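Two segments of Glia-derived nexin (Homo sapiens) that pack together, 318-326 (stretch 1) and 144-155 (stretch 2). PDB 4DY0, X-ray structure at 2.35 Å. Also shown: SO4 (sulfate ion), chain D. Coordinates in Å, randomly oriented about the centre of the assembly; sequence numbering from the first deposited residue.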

# COMPACT_ATOMS: atom_id res chain seq x y z
N SER A 318 -10.02 5.27 16.76
CA SER A 318 -9.18 4.49 17.66
C SER A 318 -7.99 3.89 16.91
O SER A 318 -6.87 3.88 17.42
CB SER A 318 -9.99 3.38 18.34
OG SER A 318 -10.95 3.92 19.24
N HIS A 319 -8.24 3.40 15.70
CA HIS A 319 -7.22 2.76 14.89
C HIS A 319 -7.59 2.88 13.42
O HIS A 319 -8.77 2.88 13.06
CB HIS A 319 -7.09 1.28 15.23
CG HIS A 319 -6.68 1.01 16.64
ND1 HIS A 319 -5.43 1.34 17.13
CD2 HIS A 319 -7.34 0.43 17.67
CE1 HIS A 319 -5.35 0.99 18.40
NE2 HIS A 319 -6.49 0.43 18.75
N ILE A 320 -6.57 2.99 12.58
CA ILE A 320 -6.73 2.92 11.14
C ILE A 320 -5.85 1.79 10.65
O ILE A 320 -4.63 1.95 10.53
CB ILE A 320 -6.31 4.22 10.44
CG1 ILE A 320 -7.16 5.39 10.96
CG2 ILE A 320 -6.45 4.09 8.93
CD1 ILE A 320 -6.69 6.76 10.47
N LEU A 321 -6.46 0.63 10.39
CA LEU A 321 -5.71 -0.58 10.07
C LEU A 321 -5.63 -0.85 8.58
O LEU A 321 -6.66 -0.91 7.89
CB LEU A 321 -6.33 -1.78 10.77
CG LEU A 321 -6.53 -1.62 12.27
CD1 LEU A 321 -7.39 -2.75 12.81
CD2 LEU A 321 -5.19 -1.56 12.99
N GLN A 322 -4.41 -1.01 8.08
CA GLN A 322 -4.20 -1.39 6.70
C GLN A 322 -3.45 -2.71 6.63
O GLN A 322 -2.43 -2.90 7.31
CB GLN A 322 -3.41 -0.32 5.95
CG GLN A 322 -3.10 -0.69 4.51
CD GLN A 322 -2.41 0.43 3.75
OE1 GLN A 322 -1.18 0.56 3.80
NE2 GLN A 322 -3.20 1.23 3.05
N LYS A 323 -3.96 -3.63 5.82
CA LYS A 323 -3.26 -4.89 5.57
C LYS A 323 -3.07 -5.07 4.08
O LYS A 323 -4.02 -4.96 3.30
CB LYS A 323 -4.03 -6.06 6.16
CG LYS A 323 -3.25 -7.36 6.19
CD LYS A 323 -3.75 -8.28 7.30
CE LYS A 323 -2.99 -9.60 7.32
NZ LYS A 323 -3.29 -10.37 8.55
N ALA A 324 -1.84 -5.32 3.67
CA ALA A 324 -1.51 -5.45 2.26
C ALA A 324 -0.88 -6.81 2.02
O ALA A 324 -0.06 -7.26 2.82
CB ALA A 324 -0.57 -4.33 1.81
N LYS A 325 -1.28 -7.45 0.93
CA LYS A 325 -0.82 -8.80 0.65
C LYS A 325 -0.65 -9.01 -0.85
O LYS A 325 -1.60 -8.87 -1.61
CB LYS A 325 -1.80 -9.82 1.23
CG LYS A 325 -1.45 -11.27 0.97
CD LYS A 325 -2.27 -12.19 1.88
CE LYS A 325 -2.03 -13.64 1.57
NZ LYS A 325 -2.74 -14.52 2.54
N ILE A 326 0.57 -9.33 -1.26
CA ILE A 326 0.86 -9.60 -2.66
C ILE A 326 1.62 -10.92 -2.79
O ILE A 326 2.56 -11.19 -2.05
CB ILE A 326 1.68 -8.47 -3.30
CG1 ILE A 326 1.96 -8.78 -4.78
CG2 ILE A 326 2.98 -8.26 -2.55
CD1 ILE A 326 2.86 -7.78 -5.45
S SO4 D . -3.90 -13.61 6.49
O1 SO4 D . -3.12 -14.82 6.14
O2 SO4 D . -3.00 -12.44 6.57
O3 SO4 D . -4.92 -13.37 5.44
O4 SO4 D . -4.56 -13.81 7.80
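Stretch 2 144-155: DMIDNLLSPDLI

Two lysine side chains of the strand reach across to backbone carbonyls of stretch 2, and a sulfate ion sits beside them. Lys323 NZ donates to Asp147 O at 2.9 Å and to Asn148 O at 3.1 Å. Lys325 NZ donates to Met145 O at 2.9 Å. Both lysines are extended, with all four chi angles t, which carries their amino groups out to the loop. The sulfate, probably from the crystallisation liquor, accepts a hydrogen bond from Asp147 N to its O3 at 2.7 Å. Sulfate O2 accepts a weak hydrogen bond from Lys323 NZ at 2.9 Å.

Stretch 1 is an extended strand along most of its length. Stretch 2 is mainly loop, with a short 3-10 segment at 152-154. Around this turn, Leu154 N donates a hydrogen bond to Ser151 O at 3.0 Å, and Ile155 N donates one to Pro152 O at 2.8 Å. The two stretches run in opposite directions. Lys325 CA is 7.5 Å from Ile146 CA, Lys323 CA 7.3 Å from Leu149 CA and His319 CA 8.3 Å from Leu154 CA; side chains fill the gap.

The strand alternates. His319, Leu321, Lys323 and Lys325 point toward stretch 2, while Gln322 and Ala324 point away. The aliphatic part of Lys323 packs on the loop before its amino group reaches the carbonyls. Lys323 CD is 3.6 Å from Leu149 CD1 and 3.8 Å from Ile146 CG2. Leu321 CD1 lies 3.6 Å from Leu150 CG, and Leu321 CB is 4.5 Å from Leu149 CD2. Leu149, Leu150 and Ile146 leave their backbone sideways, but their side-chain ends come nearer the strand.

At the other end, Leu154 CD2 sits over one face of the His319 ring, 3.6 Å from His319 NE2. His319 NE2 also makes a weak hydrogen bond to Leu154 O at 3.1 Å.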

# COMPACT_ATOMS: atom_id res chain seq x y z
N ASP A 144 -11.30 -14.20 0.32
CA ASP A 144 -10.74 -15.09 1.34
C ASP A 144 -9.22 -15.06 1.38
O ASP A 144 -8.59 -15.95 1.94
CB ASP A 144 -11.24 -16.53 1.13
CG ASP A 144 -12.75 -16.64 1.19
N MET A 145 -8.62 -14.03 0.79
CA MET A 145 -7.16 -13.92 0.73
C MET A 145 -6.57 -13.24 1.97
O MET A 145 -5.38 -13.41 2.27
CB MET A 145 -6.72 -13.21 -0.55
CG MET A 145 -6.98 -13.99 -1.83
SD MET A 145 -6.42 -15.72 -1.75
CE MET A 145 -4.64 -15.52 -1.71
N ILE A 146 -7.39 -12.47 2.67
CA ILE A 146 -6.92 -11.74 3.85
C ILE A 146 -7.83 -11.92 5.05
O ILE A 146 -9.05 -11.75 4.97
CB ILE A 146 -6.76 -10.23 3.55
CG1 ILE A 146 -5.66 -10.00 2.51
CG2 ILE A 146 -6.45 -9.46 4.83
CD1 ILE A 146 -5.60 -8.58 1.98
N ASP A 147 -7.22 -12.27 6.18
CA ASP A 147 -7.95 -12.44 7.44
C ASP A 147 -7.10 -11.93 8.61
O ASP A 147 -6.00 -11.41 8.41
CB ASP A 147 -8.32 -13.91 7.65
CG ASP A 147 -9.31 -14.10 8.78
OD1 ASP A 147 -9.60 -13.12 9.49
OD2 ASP A 147 -9.80 -15.24 8.96
N ASN A 148 -7.61 -12.07 9.82
CA ASN A 148 -6.85 -11.74 11.02
C ASN A 148 -6.29 -10.32 11.05
O ASN A 148 -5.08 -10.13 11.09
CB ASN A 148 -5.71 -12.75 11.22
CG ASN A 148 -6.19 -14.18 11.24
N LEU A 149 -7.17 -9.32 11.02
CA LEU A 149 -6.74 -7.94 11.18
C LEU A 149 -6.70 -7.50 12.64
O LEU A 149 -5.76 -6.85 13.07
CB LEU A 149 -7.63 -6.98 10.38
CG LEU A 149 -7.12 -6.54 9.01
CD1 LEU A 149 -7.24 -7.66 8.01
CD2 LEU A 149 -7.86 -5.31 8.53
N LEU A 150 -7.73 -7.86 13.39
CA LEU A 150 -7.84 -7.36 14.76
C LEU A 150 -7.82 -8.45 15.82
O LEU A 150 -8.16 -9.61 15.56
CB LEU A 150 -9.12 -6.55 14.94
CG LEU A 150 -9.41 -5.45 13.92
CD1 LEU A 150 -9.97 -6.07 12.64
CD2 LEU A 150 -10.38 -4.45 14.51
N SER A 151 -7.41 -8.05 17.01
CA SER A 151 -7.48 -8.90 18.19
C SER A 151 -8.21 -8.14 19.28
O SER A 151 -8.14 -6.91 19.33
CB SER A 151 -6.08 -9.28 18.66
OG SER A 151 -5.58 -10.38 17.93
N PRO A 152 -8.74 -8.80 20.24
CA PRO A 152 -9.50 -8.11 21.22
C PRO A 152 -8.73 -6.99 21.92
O PRO A 152 -9.29 -6.03 22.31
CB PRO A 152 -9.81 -9.24 22.17
CG PRO A 152 -9.97 -10.32 21.35
CD PRO A 152 -9.12 -10.19 20.18
N ASP A 153 -7.44 -7.16 22.07
CA ASP A 153 -6.55 -6.29 22.79
C ASP A 153 -6.44 -4.93 22.21
O ASP A 153 -6.05 -4.03 22.87
CB ASP A 153 -5.19 -6.91 22.80
CG ASP A 153 -4.67 -7.13 21.45
OD1 ASP A 153 -5.06 -8.12 20.83
OD2 ASP A 153 -3.92 -6.29 20.97
N LEU A 154 -6.75 -4.81 20.95
CA LEU A 154 -6.79 -3.55 20.30
C LEU A 154 -8.09 -2.85 20.51
O LEU A 154 -8.28 -1.77 20.02
CB LEU A 154 -6.61 -3.74 18.82
CG LEU A 154 -5.24 -3.92 18.24
CD1 LEU A 154 -5.39 -4.39 16.87
CD2 LEU A 154 -4.62 -2.64 18.23
N ILE A 155 -9.04 -3.47 21.18
CA ILE A 155 -10.34 -2.84 21.31
C ILE A 155 -10.57 -2.54 22.74
O ILE A 155 -10.19 -3.25 23.59
CB ILE A 155 -11.39 -3.69 20.77
CG1 ILE A 155 -11.25 -3.72 19.27
CG2 ILE A 155 -12.70 -3.15 21.10
CD1 ILE A 155 -12.11 -4.69 18.61